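Local coordinates for protein N-acetylneuraminate lyase (Fusobacterium nucleatum subsp. nucleatum ATCC 25586, PDB 5ZKA) that belongs to the dihydrodipicolinate synthetase family of lyases and aldolases, enzymes whose chain folds as a closed eight-stranded parallel TIM barrel, at residues S13-P18 with T212-G217; E62-F67 with V93-Y98; I87-A92 with I122-E127; S108-F113 with I138-P143; L250-Y255 with Q281-F286. All coordinates share one frame; numbering follows the deposited sequence.

Contact 1. Residues S13-P18 with T212-G217; sequences SALMVP and TYNING
Asn214 reaches from the first turn of helix 213-228 to the backbone of strand 10-14 at Ala14, and its ND2 donates to Ala14 O at 2.9 Å. The N-H...O angle of 166° makes the bond straight. The acceptor lies almost in the amide plane of Asn214, yet the donor stands well above the carbonyl plane of Ala14, off either lone pair. Against this amide packs Met16: its CG comes within 3.3 Å of Asn214 ND2, before bends at chi2 and chi3 carry the sulfur away toward helix 254-264. Ser13 touches the same helix with its own side chain. With chi1 at -86° its OG sits beside its own backbone N and lies against the peptide of Tyr213, 3.0 Å from Tyr213 C; the peptide N of Asn214 is near this oxygen too, but the angle is too poor for a bond.

The second shell fixes both polar groups. Asn37 on helix 27-39 bonds to Ser13 OG and, through its ND2, to Asn214 OD1, while Asn214 ND2 also bonds Ser211 O. The buried amide of Asn214 is thus held at both ends, which fixes its rotation. In the fold this is the closing seam of the TIM barrel: strand 10-14 lies between strands 45-48 and 207-210, Ala14 sharing a backbone bond with Gly210, and the helix that follows the last strand docks onto the first.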
# COMPACT_ATOMS: atom_id res chain seq x y z
N SER B 13 7.23 19.77 -3.33
CA SER B 13 6.76 19.75 -4.70
C SER B 13 7.90 19.34 -5.63
O SER B 13 8.98 19.93 -5.59
CB SER B 13 6.24 21.11 -5.13
OG SER B 13 4.88 21.27 -4.77
N ALA B 14 7.66 18.32 -6.44
CA ALA B 14 8.54 18.01 -7.56
C ALA B 14 8.38 19.12 -8.59
O ALA B 14 7.43 19.15 -9.37
CB ALA B 14 8.21 16.64 -8.14
N LEU B 15 9.33 20.06 -8.57
CA LEU B 15 9.15 21.34 -9.24
C LEU B 15 8.94 21.17 -10.74
O LEU B 15 9.76 20.56 -11.44
CB LEU B 15 10.37 22.23 -8.97
CG LEU B 15 10.34 23.64 -9.54
CD1 LEU B 15 9.26 24.47 -8.88
CD2 LEU B 15 11.69 24.26 -9.35
N MET B 16 7.83 21.72 -11.23
CA MET B 16 7.54 21.75 -12.66
C MET B 16 8.37 22.83 -13.33
O MET B 16 8.50 23.94 -12.81
CB MET B 16 6.07 22.04 -12.90
CG MET B 16 5.13 21.03 -12.29
SD MET B 16 4.90 19.61 -13.36
CE MET B 16 4.82 20.42 -14.94
N VAL B 17 8.92 22.52 -14.50
CA VAL B 17 9.73 23.46 -15.27
C VAL B 17 8.96 23.83 -16.53
O VAL B 17 8.55 22.93 -17.27
CB VAL B 17 11.11 22.88 -15.62
CG1 VAL B 17 11.93 23.87 -16.47
CG2 VAL B 17 11.87 22.51 -14.34
N PRO B 18 8.73 25.12 -16.80
CA PRO B 18 8.09 25.52 -18.05
C PRO B 18 9.12 25.80 -19.13
O PRO B 18 10.27 26.16 -18.86
CB PRO B 18 7.37 26.82 -17.66
CG PRO B 18 8.33 27.44 -16.67
CD PRO B 18 9.04 26.29 -15.95
N THR B 212 1.90 16.51 -7.92
CA THR B 212 0.60 17.17 -7.79
C THR B 212 0.61 18.26 -6.74
O THR B 212 -0.34 19.06 -6.71
CB THR B 212 -0.52 16.16 -7.47
OG1 THR B 212 -0.39 15.67 -6.13
CG2 THR B 212 -0.49 15.02 -8.45
N TYR B 213 1.64 18.34 -5.90
CA TYR B 213 1.70 19.39 -4.90
C TYR B 213 1.97 20.75 -5.51
O TYR B 213 1.83 21.76 -4.81
CB TYR B 213 2.75 19.04 -3.83
CG TYR B 213 2.57 17.63 -3.27
CD1 TYR B 213 1.30 17.10 -3.04
CD2 TYR B 213 3.67 16.82 -2.99
CE1 TYR B 213 1.13 15.81 -2.54
CE2 TYR B 213 3.52 15.53 -2.47
CZ TYR B 213 2.23 15.03 -2.26
OH TYR B 213 2.06 13.76 -1.77
N ASN B 214 2.36 20.81 -6.80
CA ASN B 214 2.43 22.08 -7.52
C ASN B 214 1.08 22.77 -7.60
O ASN B 214 1.02 24.00 -7.70
CB ASN B 214 2.95 21.89 -8.96
CG ASN B 214 4.43 21.59 -9.02
OD1 ASN B 214 5.26 22.50 -8.99
ND2 ASN B 214 4.78 20.31 -9.12
N ILE B 215 -0.02 22.01 -7.61
CA ILE B 215 -1.35 22.60 -7.65
C ILE B 215 -2.24 22.19 -6.48
O ILE B 215 -3.23 22.88 -6.20
CB ILE B 215 -2.07 22.30 -8.99
CG1 ILE B 215 -2.06 20.80 -9.28
CG2 ILE B 215 -1.44 23.10 -10.15
CD1 ILE B 215 -3.06 20.37 -10.40
N ASN B 216 -1.92 21.12 -5.76
CA ASN B 216 -2.78 20.63 -4.67
C ASN B 216 -2.03 20.59 -3.34
O ASN B 216 -2.36 19.80 -2.46
CB ASN B 216 -3.33 19.25 -5.03
CG ASN B 216 -4.57 18.87 -4.21
OD1 ASN B 216 -5.44 19.69 -3.94
ND2 ASN B 216 -4.63 17.61 -3.80
N GLY B 217 -1.02 21.46 -3.17
CA GLY B 217 -0.20 21.39 -1.96
C GLY B 217 -0.95 21.72 -0.69
O GLY B 217 -0.59 21.24 0.39

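Contact 2. Residues E62-F67 with V93-Y98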
# COMPACT_ATOMS: atom_id res chain seq x y z
N GLU B 62 21.28 22.99 -19.37
CA GLU B 62 19.95 23.44 -19.01
C GLU B 62 19.52 22.90 -17.64
O GLU B 62 18.81 23.60 -16.91
CB GLU B 62 18.95 23.06 -20.11
CG GLU B 62 19.09 23.92 -21.37
CD GLU B 62 18.42 23.33 -22.61
OE1 GLU B 62 18.88 22.29 -23.11
OE2 GLU B 62 17.43 23.93 -23.10
N LYS B 63 19.96 21.69 -17.28
CA LYS B 63 19.77 21.22 -15.91
C LYS B 63 20.41 22.18 -14.92
O LYS B 63 19.80 22.56 -13.92
CB LYS B 63 20.36 19.82 -15.73
CG LYS B 63 19.52 18.68 -16.28
CD LYS B 63 20.19 17.35 -15.98
CE LYS B 63 19.63 16.23 -16.86
NZ LYS B 63 20.37 14.96 -16.63
N LYS B 64 21.66 22.57 -15.18
CA LYS B 64 22.35 23.50 -14.29
C LYS B 64 21.61 24.82 -14.18
O LYS B 64 21.50 25.39 -13.10
CB LYS B 64 23.79 23.73 -14.78
CG LYS B 64 24.71 22.53 -14.62
CD LYS B 64 26.10 22.84 -15.16
CE LYS B 64 27.07 21.71 -14.87
NZ LYS B 64 28.46 22.04 -15.28
N ARG B 65 21.07 25.32 -15.30
CA ARG B 65 20.39 26.61 -15.27
C ARG B 65 19.10 26.54 -14.44
O ARG B 65 18.74 27.50 -13.75
CB ARG B 65 20.09 27.08 -16.69
CG ARG B 65 19.52 28.48 -16.78
CD ARG B 65 20.41 29.52 -16.10
NE ARG B 65 19.76 30.83 -16.10
CZ ARG B 65 19.98 31.79 -15.21
NH1 ARG B 65 20.84 31.59 -14.21
NH2 ARG B 65 19.33 32.94 -15.31
N VAL B 66 18.41 25.40 -14.49
CA VAL B 66 17.25 25.21 -13.62
C VAL B 66 17.69 25.23 -12.16
O VAL B 66 17.03 25.85 -11.32
CB VAL B 66 16.53 23.89 -13.98
CG1 VAL B 66 15.54 23.49 -12.91
CG2 VAL B 66 15.81 24.05 -15.32
N PHE B 67 18.81 24.59 -11.84
CA PHE B 67 19.25 24.55 -10.44
C PHE B 67 19.63 25.95 -9.95
O PHE B 67 19.26 26.33 -8.83
CB PHE B 67 20.42 23.59 -10.27
CG PHE B 67 20.02 22.13 -10.29
CD1 PHE B 67 19.08 21.64 -9.40
CD2 PHE B 67 20.60 21.25 -11.19
CE1 PHE B 67 18.71 20.30 -9.41
CE2 PHE B 67 20.25 19.91 -11.20
CZ PHE B 67 19.31 19.43 -10.31
N VAL B 93 28.42 13.17 -10.73
CA VAL B 93 29.34 13.79 -9.78
C VAL B 93 29.55 15.26 -10.12
O VAL B 93 29.48 16.14 -9.25
CB VAL B 93 30.68 13.03 -9.76
CG1 VAL B 93 31.78 13.86 -9.10
CG2 VAL B 93 30.51 11.68 -9.08
N GLU B 94 29.81 15.56 -11.40
CA GLU B 94 30.05 16.94 -11.78
C GLU B 94 28.80 17.79 -11.59
O GLU B 94 28.89 18.99 -11.31
CB GLU B 94 30.56 17.01 -13.22
CG GLU B 94 31.89 16.30 -13.41
CD GLU B 94 32.88 16.55 -12.27
OE1 GLU B 94 33.29 17.72 -12.08
OE2 GLU B 94 33.24 15.58 -11.57
N LEU B 95 27.62 17.18 -11.73
CA LEU B 95 26.38 17.87 -11.42
C LEU B 95 26.18 17.99 -9.92
O LEU B 95 25.72 19.03 -9.43
CB LEU B 95 25.20 17.15 -12.07
CG LEU B 95 23.88 17.91 -12.12
CD1 LEU B 95 24.05 19.22 -12.88
CD2 LEU B 95 22.78 17.05 -12.76
N GLY B 96 26.50 16.93 -9.17
CA GLY B 96 26.44 17.03 -7.72
C GLY B 96 27.39 18.08 -7.18
O GLY B 96 27.04 18.86 -6.29
N LYS B 97 28.61 18.13 -7.73
CA LYS B 97 29.58 19.14 -7.31
C LYS B 97 29.06 20.55 -7.60
O LYS B 97 29.25 21.47 -6.80
CB LYS B 97 30.91 18.93 -8.03
CG LYS B 97 31.78 17.83 -7.48
CD LYS B 97 33.09 17.77 -8.27
CE LYS B 97 34.08 16.82 -7.62
NZ LYS B 97 34.48 17.28 -6.25
N TYR B 98 28.40 20.72 -8.75
CA TYR B 98 27.93 22.04 -9.16
C TYR B 98 26.81 22.53 -8.26
O TYR B 98 26.82 23.69 -7.82
CB TYR B 98 27.46 21.99 -10.62
CG TYR B 98 27.01 23.33 -11.15
CD1 TYR B 98 27.94 24.32 -11.46
CD2 TYR B 98 25.66 23.62 -11.32
CE1 TYR B 98 27.53 25.55 -11.94
CE2 TYR B 98 25.25 24.85 -11.80
CZ TYR B 98 26.19 25.81 -12.11
OH TYR B 98 25.78 27.03 -12.58
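Lys64 and Tyr98 carry the polar-aromatic part of this helix pair. The lysine chain, extended beyond CG, runs across one face of the Tyr98 ring: CD sits 4.0 Å from the ring centroid and only 12° off the normal, a CH-pi contact over the middle of the ring. Further along, Lys64 NZ lies 4.8 Å from the same centroid, a cation-pi interaction over the face. The aliphatic root is close as well, with Lys64 CB 3.5 Å from Tyr98 CE2. Tyr98 holds its CG opposite the backbone N (chi1 -177°), which sends the ring out toward the other helix, where its OH bonds to Glu68.

The apolar part centres on Leu95, whose two methyls divide the work. CD1 packs on Lys64 CG at 3.8 Å. CD2 meets the edge of the Phe67 ring, 4.1 Å from Phe67 CE2, and touches Lys63 CD as well.

The segment axes approach to 11.0 Å and run nearly parallel, 22° apart, as expected of successive outer helices in a TIM barrel. Phe67 leads inward, packing on Val48 of strand 45-48 and on Val99 and Leu102 farther along helix 89-102, whereas Val93 turns to helix 119-133.

Contact 3. Residues I87-A92 with I122-E127; sequences INLNEA and IKDYYE
Tyr125 reaches across from helix 119-133 to the residues leading into helix 89-102 and donates its hydroxyl to Ile87 O, an O...O distance of 2.7 Å. The acceptor lies at the ring's edge, in its plane, while the donor is tilted 24° from the carbonyl plane of Ile87. This is the tight, buried end. Ala92 points its methyl at the same place, CB being 3.6 Å from Tyr125 OH, so the hydroxyl is wedged between a carbonyl and the first turn of the helix. Lower on the ring, Leu89 slides past Tyr125 in the reverse direction: its CD1 is 3.6 Å from Tyr125 CD1 and 3.5 Å from the tyrosine's own carbonyl O. Both residues set CG opposite the backbone N (Leu89 chi1 -175°, Tyr125 chi1 -171°), which brings the two side-chain ends together between the helices.

Toward solvent the contact thins out. Leu89 CD2 reaches the exposed carboxylate of Asp124, 3.8 Å from OD2, a methyl beside a charged oxygen and no more than that; the carboxylate's ion pair with Arg131 is long and weak. On the inner side Tyr125 also rests on Thr111 and Pro112 of the loop after strand 107-109.

A single directional bond therefore ties helix 119-133 to the loop after strand 79-83 of this TIM barrel, satisfying a main-chain carbonyl just ahead of helix 89-102, while the rest is van der Waals packing, mostly of Leu89 and Ala92 on the tyrosine.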
# COMPACT_ATOMS: atom_id res chain seq x y z
N ILE B 87 21.96 9.70 -14.87
CA ILE B 87 23.01 9.88 -15.86
C ILE B 87 24.23 9.08 -15.41
O ILE B 87 24.23 8.46 -14.34
CB ILE B 87 23.37 11.37 -16.05
CG1 ILE B 87 23.76 12.01 -14.71
CG2 ILE B 87 22.19 12.13 -16.67
CD1 ILE B 87 23.82 13.53 -14.74
N ASN B 88 25.27 9.06 -16.24
CA ASN B 88 26.48 8.34 -15.89
C ASN B 88 27.12 8.90 -14.62
O ASN B 88 26.98 10.08 -14.29
CB ASN B 88 27.50 8.39 -17.02
CG ASN B 88 26.86 8.22 -18.35
OD1 ASN B 88 26.61 9.19 -19.06
ND2 ASN B 88 26.54 6.97 -18.69
N LEU B 89 27.87 8.03 -13.94
CA LEU B 89 28.38 8.35 -12.61
C LEU B 89 29.27 9.59 -12.64
O LEU B 89 29.11 10.50 -11.81
CB LEU B 89 29.13 7.15 -12.04
CG LEU B 89 29.62 7.32 -10.60
CD1 LEU B 89 28.50 7.84 -9.72
CD2 LEU B 89 30.16 6.01 -10.06
N ASN B 90 30.20 9.66 -13.59
CA ASN B 90 31.04 10.85 -13.68
C ASN B 90 30.21 12.09 -14.03
O ASN B 90 30.52 13.19 -13.56
CB ASN B 90 32.16 10.63 -14.70
CG ASN B 90 31.65 10.54 -16.13
OD1 ASN B 90 30.49 10.21 -16.38
ND2 ASN B 90 32.53 10.84 -17.09
N GLU B 91 29.15 11.93 -14.82
CA GLU B 91 28.26 13.05 -15.10
C GLU B 91 27.50 13.48 -13.85
O GLU B 91 27.31 14.68 -13.60
CB GLU B 91 27.27 12.67 -16.20
CG GLU B 91 27.93 12.23 -17.49
CD GLU B 91 27.38 12.98 -18.69
OE1 GLU B 91 27.16 14.20 -18.57
OE2 GLU B 91 27.18 12.34 -19.74
N ALA B 92 27.04 12.51 -13.05
CA ALA B 92 26.27 12.83 -11.85
C ALA B 92 27.13 13.52 -10.80
O ALA B 92 26.63 14.36 -10.05
CB ALA B 92 25.63 11.56 -11.29
N ILE B 122 25.01 -0.35 -7.88
CA ILE B 122 24.11 0.64 -7.29
C ILE B 122 24.76 1.32 -6.10
O ILE B 122 24.76 2.55 -5.98
CB ILE B 122 22.77 -0.01 -6.88
CG1 ILE B 122 22.12 -0.71 -8.07
CG2 ILE B 122 21.86 1.02 -6.25
CD1 ILE B 122 21.36 0.22 -8.98
N LYS B 123 25.31 0.51 -5.18
CA LYS B 123 25.96 1.05 -3.99
C LYS B 123 27.12 1.97 -4.35
O LYS B 123 27.24 3.07 -3.82
CB LYS B 123 26.44 -0.10 -3.10
CG LYS B 123 26.81 0.29 -1.68
CD LYS B 123 27.44 -0.90 -0.95
CE LYS B 123 27.33 -0.75 0.56
NZ LYS B 123 28.04 -1.85 1.28
N ASP B 124 27.98 1.52 -5.26
CA ASP B 124 29.11 2.34 -5.68
C ASP B 124 28.63 3.65 -6.31
O ASP B 124 29.25 4.70 -6.12
CB ASP B 124 29.99 1.56 -6.65
CG ASP B 124 31.05 2.42 -7.30
OD1 ASP B 124 31.92 2.95 -6.57
OD2 ASP B 124 31.01 2.58 -8.55
N TYR B 125 27.52 3.60 -7.05
CA TYR B 125 26.96 4.81 -7.65
C TYR B 125 26.63 5.84 -6.58
O TYR B 125 27.02 7.01 -6.68
CB TYR B 125 25.70 4.45 -8.45
CG TYR B 125 25.14 5.57 -9.30
CD1 TYR B 125 25.63 5.80 -10.58
CD2 TYR B 125 24.11 6.37 -8.84
CE1 TYR B 125 25.12 6.81 -11.36
CE2 TYR B 125 23.59 7.38 -9.62
CZ TYR B 125 24.10 7.60 -10.89
OH TYR B 125 23.60 8.60 -11.68
N TYR B 126 25.92 5.42 -5.54
CA TYR B 126 25.52 6.34 -4.47
C TYR B 126 26.73 6.82 -3.68
O TYR B 126 26.89 8.02 -3.44
CB TYR B 126 24.51 5.66 -3.55
CG TYR B 126 23.11 5.64 -4.10
CD1 TYR B 126 22.46 6.82 -4.41
CD2 TYR B 126 22.42 4.44 -4.29
CE1 TYR B 126 21.18 6.82 -4.91
CE2 TYR B 126 21.13 4.43 -4.79
CZ TYR B 126 20.51 5.63 -5.10
OH TYR B 126 19.23 5.66 -5.60
N GLU B 127 27.58 5.88 -3.26
CA GLU B 127 28.70 6.24 -2.39
C GLU B 127 29.71 7.12 -3.11
O GLU B 127 30.37 7.94 -2.47
CB GLU B 127 29.37 4.98 -1.85
CG GLU B 127 28.45 4.14 -0.99
CD GLU B 127 29.20 3.16 -0.10
OE1 GLU B 127 30.08 2.44 -0.62
OE2 GLU B 127 28.91 3.13 1.12

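Contact 4. Residues S108-F113 with I138-P143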
# COMPACT_ATOMS: atom_id res chain seq x y z
N SER B 108 19.69 13.96 -4.25
CA SER B 108 19.03 12.69 -4.43
C SER B 108 19.48 12.14 -5.77
O SER B 108 20.00 12.87 -6.63
CB SER B 108 17.50 12.81 -4.37
OG SER B 108 17.02 13.53 -5.49
N ALA B 109 19.31 10.83 -5.94
CA ALA B 109 19.72 10.22 -7.20
C ALA B 109 18.97 8.92 -7.40
O ALA B 109 18.68 8.20 -6.45
CB ALA B 109 21.23 9.95 -7.23
N VAL B 110 18.65 8.65 -8.66
CA VAL B 110 18.26 7.33 -9.13
C VAL B 110 19.29 6.92 -10.17
O VAL B 110 19.83 7.77 -10.89
CB VAL B 110 16.82 7.35 -9.69
CG1 VAL B 110 16.71 8.27 -10.89
CG2 VAL B 110 16.35 5.95 -10.01
N THR B 111 19.60 5.63 -10.24
CA THR B 111 20.64 5.16 -11.14
C THR B 111 20.08 4.93 -12.55
O THR B 111 18.87 4.84 -12.74
CB THR B 111 21.27 3.88 -10.60
OG1 THR B 111 20.45 2.76 -10.93
CG2 THR B 111 21.43 3.96 -9.09
N PRO B 112 20.95 4.85 -13.55
CA PRO B 112 20.49 4.57 -14.92
C PRO B 112 20.14 3.10 -15.14
O PRO B 112 20.70 2.20 -14.51
CB PRO B 112 21.68 4.98 -15.79
CG PRO B 112 22.53 5.85 -14.92
CD PRO B 112 22.34 5.33 -13.53
N PHE B 113 19.22 2.88 -16.09
CA PHE B 113 18.66 1.55 -16.36
C PHE B 113 19.55 0.66 -17.22
O PHE B 113 19.06 -0.01 -18.13
CB PHE B 113 17.29 1.72 -17.00
N ILE B 138 19.69 11.39 -0.64
CA ILE B 138 18.43 10.65 -0.56
C ILE B 138 18.43 9.61 -1.67
O ILE B 138 18.57 9.95 -2.85
CB ILE B 138 17.22 11.59 -0.68
CG1 ILE B 138 17.18 12.60 0.47
CG2 ILE B 138 15.90 10.78 -0.76
CD1 ILE B 138 17.00 11.99 1.80
N ILE B 139 18.27 8.33 -1.31
CA ILE B 139 18.22 7.25 -2.30
C ILE B 139 16.78 7.05 -2.74
O ILE B 139 15.83 7.53 -2.11
CB ILE B 139 18.80 5.93 -1.76
CG1 ILE B 139 18.05 5.51 -0.49
CG2 ILE B 139 20.30 6.06 -1.50
CD1 ILE B 139 18.38 4.12 -0.02
N TYR B 140 16.61 6.35 -3.86
CA TYR B 140 15.31 5.89 -4.31
C TYR B 140 15.12 4.45 -3.86
O TYR B 140 16.06 3.65 -3.90
CB TYR B 140 15.17 5.98 -5.83
CG TYR B 140 14.74 7.33 -6.35
CD1 TYR B 140 15.40 8.48 -5.94
CD2 TYR B 140 13.72 7.45 -7.29
CE1 TYR B 140 15.04 9.72 -6.43
CE2 TYR B 140 13.35 8.70 -7.78
CZ TYR B 140 14.01 9.83 -7.34
OH TYR B 140 13.67 11.08 -7.81
N SER B 141 13.88 4.11 -3.46
CA SER B 141 13.58 2.73 -3.07
C SER B 141 13.70 1.77 -4.25
O SER B 141 14.12 0.62 -4.08
CB SER B 141 12.18 2.65 -2.46
OG SER B 141 11.19 2.99 -3.43
N ILE B 142 13.33 2.21 -5.45
CA ILE B 142 13.63 1.48 -6.68
C ILE B 142 14.77 2.22 -7.38
O ILE B 142 14.56 3.30 -7.95
CB ILE B 142 12.40 1.36 -7.59
CG1 ILE B 142 11.15 1.05 -6.77
CG2 ILE B 142 12.64 0.26 -8.60
CD1 ILE B 142 9.92 0.77 -7.62
N PRO B 143 15.99 1.67 -7.38
CA PRO B 143 17.15 2.42 -7.88
C PRO B 143 17.18 2.63 -9.38
O PRO B 143 18.10 3.31 -9.87
CB PRO B 143 18.34 1.55 -7.43
CG PRO B 143 17.79 0.65 -6.37
CD PRO B 143 16.38 0.39 -6.76
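Thr111 grips Pro143 O twice, through its backbone N at 2.8 Å and through its OG1 at 2.6 Å, though Pro143 is poorly ordered, so the lengths deserve reserve. The two donors arrive from opposite faces of the carbonyl plane, the hydroxyl standing well out of it. At the strand end, Ala109 N donates to Ile138 O at a long 3.3 Å, nearly in line with the C=O although bent at the hydrogen, and Ser108 CA adds a CA-H...O contact to that oxygen. Ala109 O instead takes the hydroxyl of Tyr126, which also bonds Tyr140 N.

Val110 CB sits over the centre of the Tyr140 ring, 3.9 Å from its centroid, a CH-pi contact. The ring's OH bonds Tyr47 OH and Lys168 NZ, and Ser108 OG joins Tyr47, inside the barrel by the C-terminal strand ends where such enzymes usually carry the active site.

Strands 107-109 and 137-140 are parallel neighbours, flanked by strands 79-83 and 164-169, with Tyr126 of helix 119-133 bridging them from outside.

Contact 5. Residues L250-Y255 with Q281-F286. With EDO (1,2-ethanediol), chain F.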
# COMPACT_ATOMS: atom_id res chain seq x y z
N LEU B 250 -4.84 11.97 -13.80
CA LEU B 250 -4.20 10.81 -14.42
C LEU B 250 -4.87 10.42 -15.73
O LEU B 250 -4.19 10.08 -16.70
CB LEU B 250 -4.20 9.62 -13.47
CG LEU B 250 -3.22 9.78 -12.31
CD1 LEU B 250 -3.43 8.66 -11.28
CD2 LEU B 250 -1.80 9.78 -12.85
N SER B 251 -6.20 10.41 -15.77
CA SER B 251 -6.85 10.03 -17.01
C SER B 251 -6.70 11.09 -18.09
O SER B 251 -6.84 10.77 -19.28
CB SER B 251 -8.33 9.73 -16.78
OG SER B 251 -9.07 10.91 -16.55
N ASN B 252 -6.41 12.34 -17.71
CA ASN B 252 -6.28 13.43 -18.67
C ASN B 252 -4.84 13.68 -19.11
O ASN B 252 -4.61 14.51 -19.99
CB ASN B 252 -6.88 14.72 -18.10
CG ASN B 252 -7.32 15.71 -19.17
OD1 ASN B 252 -8.11 15.37 -20.05
ND2 ASN B 252 -6.83 16.95 -19.08
N GLY B 253 -3.88 12.96 -18.54
CA GLY B 253 -2.47 13.21 -18.79
C GLY B 253 -1.89 14.04 -17.66
O GLY B 253 -2.19 15.23 -17.54
N LEU B 254 -1.05 13.41 -16.82
CA LEU B 254 -0.63 14.02 -15.56
C LEU B 254 0.07 15.36 -15.77
O LEU B 254 -0.39 16.40 -15.28
CB LEU B 254 0.26 13.02 -14.81
CG LEU B 254 1.10 13.50 -13.61
CD1 LEU B 254 0.19 13.86 -12.48
CD2 LEU B 254 2.07 12.41 -13.20
N TYR B 255 1.21 15.36 -16.47
CA TYR B 255 2.01 16.57 -16.54
C TYR B 255 1.36 17.64 -17.40
O TYR B 255 1.47 18.84 -17.09
CB TYR B 255 3.42 16.26 -17.05
CG TYR B 255 4.20 15.41 -16.07
CD1 TYR B 255 4.41 15.83 -14.76
CD2 TYR B 255 4.72 14.17 -16.46
CE1 TYR B 255 5.12 15.05 -13.87
CE2 TYR B 255 5.43 13.39 -15.56
CZ TYR B 255 5.62 13.83 -14.27
OH TYR B 255 6.32 13.06 -13.38
N GLN B 281 -7.95 19.14 -27.68
CA GLN B 281 -9.03 20.05 -27.31
C GLN B 281 -9.87 19.48 -26.17
O GLN B 281 -10.32 20.23 -25.29
CB GLN B 281 -9.92 20.34 -28.51
CG GLN B 281 -9.35 21.37 -29.47
CD GLN B 281 -10.11 21.38 -30.79
OE1 GLN B 281 -10.19 20.36 -31.49
NE2 GLN B 281 -10.66 22.53 -31.15
N LYS B 282 -10.11 18.17 -26.18
CA LYS B 282 -10.91 17.55 -25.12
C LYS B 282 -10.16 17.55 -23.79
O LYS B 282 -10.78 17.73 -22.73
CB LYS B 282 -11.27 16.12 -25.53
CG LYS B 282 -12.14 15.35 -24.55
CD LYS B 282 -12.58 14.03 -25.18
CE LYS B 282 -13.15 14.25 -26.59
NZ LYS B 282 -13.43 12.99 -27.34
N GLN B 283 -8.85 17.33 -23.82
CA GLN B 283 -8.08 17.34 -22.59
C GLN B 283 -7.94 18.76 -22.04
O GLN B 283 -7.84 18.95 -20.82
CB GLN B 283 -6.70 16.70 -22.82
CG GLN B 283 -6.80 15.20 -23.15
CD GLN B 283 -5.53 14.64 -23.76
OE1 GLN B 283 -4.77 15.34 -24.42
NE2 GLN B 283 -5.29 13.35 -23.54
N ILE B 284 -7.93 19.76 -22.92
CA ILE B 284 -7.94 21.14 -22.45
C ILE B 284 -9.23 21.43 -21.68
O ILE B 284 -9.20 22.02 -20.60
CB ILE B 284 -7.76 22.09 -23.65
CG1 ILE B 284 -6.29 22.12 -24.09
CG2 ILE B 284 -8.25 23.49 -23.30
CD1 ILE B 284 -5.40 23.03 -23.24
N GLU B 285 -10.37 20.99 -22.22
CA GLU B 285 -11.65 21.27 -21.56
C GLU B 285 -11.78 20.52 -20.24
O GLU B 285 -12.30 21.06 -19.26
CB GLU B 285 -12.82 20.92 -22.47
CG GLU B 285 -14.04 21.84 -22.29
CD GLU B 285 -13.73 23.34 -22.51
OE1 GLU B 285 -12.68 23.68 -23.12
OE2 GLU B 285 -14.54 24.18 -22.08
N PHE B 286 -11.32 19.27 -20.21
CA PHE B 286 -11.38 18.49 -18.98
C PHE B 286 -10.51 19.10 -17.89
O PHE B 286 -10.90 19.13 -16.71
CB PHE B 286 -10.95 17.05 -19.28
CG PHE B 286 -11.30 16.06 -18.20
CD1 PHE B 286 -12.57 15.52 -18.12
CD2 PHE B 286 -10.35 15.65 -17.29
CE1 PHE B 286 -12.88 14.61 -17.13
CE2 PHE B 286 -10.66 14.73 -16.29
CZ PHE B 286 -11.93 14.22 -16.22
C1 EDO F . -10.63 26.00 -27.21
O1 EDO F . -9.76 25.31 -26.37
C2 EDO F . -10.37 25.57 -28.66
O2 EDO F . -11.01 24.35 -28.95
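Asn252 overlaps the Phe286 ring obliquely, sliding past it in the opposite direction, with amide and ring planes 40° apart and Asn252 CG 3.6 Å from Phe286 CD2. With CG opposite the backbone N (chi1 -156°), the side chain leaves the last turn of helix 232-252 and reaches helix 281-294, where ND2 donates to Gln283 O at 2.8 Å. That bond is nearly straight, 171° at the hydrogen, and the acceptor lies in the amide plane of Asn252. The same nitrogen is also bonded to Thr257 OG1, so this buried amide ties three helices. Asn252 OD1 faces carbon, 3.4 Å from both Gln283 CG and Phe286 CB.

Gly253, with positive phi, is the first residue to leave the helical conformation and sits at the N-cap position of helix 254-264; the chain turns there, outside the TIM barrel proper, in the helical C-terminal part characteristic of this family. Gln283 stands its amide almost perpendicular to that of Asn252 and turns its OE1 back to Ser280 N near the start of its own helix.

Nearer solvent, Ser251 OG only brushes the ring, 4.1 Å from Phe286 CE2, and bonds back to Gly248 O. On the far side Gln281 NE2 donates to O2 of 1,2-ethanediol at 2.9 Å, a molecule probably taken up from the crystallisation liquor.

Contacts 2 and 3 are successive in the helical layer, sharing helix 89-102, and Leu95 CD2 touches Ile87 CD1 at 4.2 Å. Contact 4 lies inward of contact 3, in the strands; their centres are 10 Å apart, and besides the bridging tyrosine Ile122 CD1 packs 3.3 Å from Thr111 OG1. Contact 1 meets contact 2 through Val17 on Val66, and also meets contact 5, where Met16 SD lies 4.1 Å from Tyr255 CD1. Contacts 3 and 5 stand farthest apart, about 36 Å between centres. Contact 4, with its tyrosine cluster inside the barrel, is probably the one nearest the active-site end. The 1,2-ethanediol belongs to contact 5 alone, at the outer surface of the chain.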